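Local coordinates for periplasmic protein-probably involved in high-affinity Fe2+ transport (Escherichia coli F11, PDB 5I0Y) that binds copper in the periplasm and probably takes part in high-affinity iron transport, for which its copper site is required, at residues Ala47-Val52 against Pro66-Ser71. The protein carries 1 engineered substitution. Numbering follows the deposited sequence. Where two conformers were deposited one is given.
Sequences ADIHAV and PYLTIS
Ile49 of strand 43-51 meets Leu68 and Ile70 tip to tip, methyl against methyl. Followed outward from CB, Ile49 splits into two arms; CB and CG1 stay more than 4.2 Å from any atom of 66-71, and CG2 and CD1 make the contact. CG2 lies anti to the backbone N and reaches Leu68 CD1 at 4.0 Å, while CG1, anti to the carbonyl carbon (chi1 -59°), carries the longer arm. Its extended chain (chi2 166°) delivers Ile49 CD1 to Ile70 CD1 at 3.6 Å, and the same methyl lies 3.9 Å from Leu68 CD1. Leu68 thus places one methyl against both branches of the isoleucine. Ile70 is likewise extended, and its CD1 also touches Ala47 CB at 4.1 Å. Ala47 and Ile49 pair through their backbones with Tyr98 and Ile65. Tyr114 and Phe87 both pack on Ala47 and Ile70, Met17 and Leu19 on Ile49, and Leu68 N donates a hydrogen bond to Tyr98 OH. This is apolar core packing in the beta sandwich, joining strand 43-51 to the start of strand 69-76 and to Leu68 just before it. With four buried apolar residues and no hydrogen bond across, the contact depends on methyl fit and exclusion of water, not on directional bonds.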
ATOM      1  N   ALA B  47     -13.041  -1.388   3.156  1.00  9.15           N
ATOM      2  CA  ALA B  47     -13.015  -0.033   2.635  1.00  9.40           C
ATOM      3  C   ALA B  47     -12.333  -0.053   1.283  1.00  9.45           C
ATOM      4  O   ALA B  47     -11.198  -0.535   1.164  1.00  9.53           O
ATOM      5  CB  ALA B  47     -12.269   0.882   3.586  1.00  9.54           C
ATOM      6  N   ASP B  48     -13.050   0.401   0.260  0.50  9.61           N
ATOM      7  CA  ASP B  48     -12.517   0.535  -1.087  0.50  9.98           C
ATOM      8  C   ASP B  48     -12.222   1.991  -1.312  0.50  9.85           C
ATOM      9  O   ASP B  48     -13.132   2.825  -1.315  0.50  9.41           O
ATOM     10  CB  ASP B  48     -13.519   0.061  -2.129  0.50 11.01           C
ATOM     11  CG  ASP B  48     -13.484  -1.425  -2.319  0.50 11.79           C
ATOM     12  OD1 ASP B  48     -12.542  -2.062  -1.800  0.50 12.27           O
ATOM     13  OD2 ASP B  48     -14.392  -1.944  -3.010  0.50 12.58           O
ATOM     14  N   ILE B  49     -10.947   2.296  -1.491  1.00  9.66           N
ATOM     15  CA  ILE B  49     -10.496   3.689  -1.561  1.00  9.70           C
ATOM     16  C   ILE B  49      -9.478   3.881  -2.683  1.00  9.93           C
ATOM     17  O   ILE B  49      -8.404   3.281  -2.681  1.00 10.37           O
ATOM     18  CB  ILE B  49      -9.915   4.161  -0.211  1.00  9.45           C
ATOM     19  CG1 ILE B  49     -10.965   4.033   0.910  1.00 10.09           C
ATOM     20  CG2 ILE B  49      -9.428   5.601  -0.331  1.00  9.85           C
ATOM     21  CD1 ILE B  49     -10.398   4.143   2.303  1.00 10.23           C
ATOM     22  N   HIS B  50      -9.832   4.749  -3.626  1.00  9.40           N
ATOM     23  CA  HIS B  50      -8.977   5.031  -4.794  1.00  9.70           C
ATOM     24  C   HIS B  50      -8.984   6.487  -5.133  1.00  9.58           C
ATOM     25  O   HIS B  50      -9.966   7.175  -4.862  1.00  9.95           O
ATOM     26  CB  HIS B  50      -9.442   4.220  -5.991  1.00 10.01           C
ATOM     27  CG  HIS B  50      -9.414   2.751  -5.722  1.00 10.74           C
ATOM     28  ND1 HIS B  50     -10.398   2.115  -5.045  1.00 11.46           N
ATOM     29  CD2 HIS B  50      -8.460   1.795  -6.028  1.00 10.94           C
ATOM     30  CE1 HIS B  50     -10.075   0.813  -4.928  1.00 11.40           C
ATOM     31  NE2 HIS B  50      -8.881   0.623  -5.505  1.00 10.92           N
ATOM     32  N   ALA B  51      -7.891   6.988  -5.698  1.00  9.58           N
ATOM     33  CA  ALA B  51      -7.851   8.372  -6.138  1.00 10.04           C
ATOM     34  C   ALA B  51      -8.895   8.617  -7.207  1.00 10.46           C
ATOM     35  O   ALA B  51      -9.212   7.721  -7.996  1.00 10.95           O
ATOM     36  CB  ALA B  51      -6.484   8.714  -6.705  1.00  9.62           C
ATOM     37  N   VAL B  52      -9.409   9.844  -7.243  1.00 10.78           N
ATOM     38  CA  VAL B  52     -10.138  10.335  -8.418  1.00 11.37           C
ATOM     39  C   VAL B  52      -9.269  11.350  -9.149  1.00 12.37           C
ATOM     40  O   VAL B  52      -8.223  11.768  -8.631  1.00 12.82           O
ATOM     41  CB  VAL B  52     -11.547  10.889  -8.072  1.00 11.46           C
ATOM     42  CG1 VAL B  52     -12.460   9.760  -7.579  1.00 11.78           C
ATOM     43  CG2 VAL B  52     -11.470  12.040  -7.083  1.00 12.00           C
ATOM     44  N   PRO B  66      -2.549   3.766  -0.652  1.00  8.17           N
ATOM     45  CA  PRO B  66      -1.881   2.877   0.304  1.00  8.15           C
ATOM     46  C   PRO B  66      -1.542   3.571   1.612  1.00  8.36           C
ATOM     47  O   PRO B  66      -1.633   4.803   1.705  1.00  8.23           O
ATOM     48  CB  PRO B  66      -0.595   2.508  -0.447  1.00  8.31           C
ATOM     49  CG  PRO B  66      -0.225   3.793  -1.142  1.00  8.38           C
ATOM     50  CD  PRO B  66      -1.560   4.440  -1.523  1.00  8.54           C
ATOM     51  N   TYR B  67      -1.191   2.782   2.624  1.00  8.10           N
ATOM     52  CA  TYR B  67      -0.681   3.292   3.920  1.00  8.39           C
ATOM     53  C   TYR B  67      -1.710   4.062   4.734  1.00  8.43           C
ATOM     54  O   TYR B  67      -1.338   4.815   5.636  1.00  9.06           O
ATOM     55  CB  TYR B  67       0.622   4.101   3.747  1.00  8.76           C
ATOM     56  CG  TYR B  67       1.728   3.223   3.240  1.00  8.38           C
ATOM     57  CD1 TYR B  67       2.508   2.469   4.120  1.00  8.74           C
ATOM     58  CD2 TYR B  67       1.984   3.136   1.880  1.00  8.56           C
ATOM     59  CE1 TYR B  67       3.530   1.651   3.640  1.00  8.84           C
ATOM     60  CE2 TYR B  67       2.992   2.317   1.397  1.00  8.64           C
ATOM     61  CZ  TYR B  67       3.746   1.587   2.271  1.00  8.41           C
ATOM     62  OH  TYR B  67       4.738   0.793   1.736  1.00  8.89           O
ATOM     63  N   LEU B  68      -2.997   3.833   4.476  1.00  8.39           N
ATOM     64  CA  LEU B  68      -4.019   4.470   5.310  1.00  9.08           C
ATOM     65  C   LEU B  68      -4.174   3.723   6.636  1.00  9.45           C
ATOM     66  O   LEU B  68      -3.837   2.545   6.748  1.00 10.26           O
ATOM     67  CB  LEU B  68      -5.365   4.511   4.587  1.00  8.65           C
ATOM     68  CG  LEU B  68      -5.378   5.365   3.320  1.00  9.09           C
ATOM     69  CD1 LEU B  68      -6.729   5.275   2.628  1.00  9.12           C
ATOM     70  CD2 LEU B  68      -5.023   6.822   3.586  1.00  9.74           C
ATOM     71  N   THR B  69      -4.707   4.411   7.650  1.00  9.65           N
ATOM     72  CA  THR B  69      -5.075   3.803   8.916  1.00 10.14           C
ATOM     73  C   THR B  69      -6.572   4.030   9.057  1.00  9.75           C
ATOM     74  O   THR B  69      -7.054   5.165   9.021  1.00 10.20           O
ATOM     75  CB  THR B  69      -4.315   4.466  10.059  1.00 10.66           C
ATOM     76  OG1 THR B  69      -2.915   4.309   9.794  1.00 10.81           O
ATOM     77  CG2 THR B  69      -4.664   3.809  11.401  1.00 11.27           C
ATOM     78  N   ILE B  70      -7.303   2.941   9.221  1.00  9.82           N
ATOM     79  CA  ILE B  70      -8.758   3.004   9.177  1.00  9.99           C
ATOM     80  C   ILE B  70      -9.352   2.156  10.268  1.00 10.10           C
ATOM     81  O   ILE B  70      -9.034   0.953  10.382  1.00 10.44           O
ATOM     82  CB  ILE B  70      -9.330   2.552   7.814  1.00  9.99           C
ATOM     83  CG1 ILE B  70      -8.638   3.304   6.685  1.00  9.96           C
ATOM     84  CG2 ILE B  70     -10.844   2.774   7.771  1.00 10.84           C
ATOM     85  CD1 ILE B  70      -9.042   2.821   5.308  1.00 10.56           C
ATOM     86  N   SER B  71     -10.217   2.784  11.062  1.00 10.44           N
ATOM     87  CA  SER B  71     -11.046   2.064  12.020  1.00 11.41           C
ATOM     88  C   SER B  71     -12.512   2.286  11.651  1.00 11.18           C
ATOM     89  O   SER B  71     -12.825   3.129  10.817  1.00 11.45           O
ATOM     90  CB  SER B  71     -10.767   2.466  13.466  1.00 12.62           C
ATOM     91  OG  SER B  71     -11.109   3.809  13.696  1.00 14.45           O
TER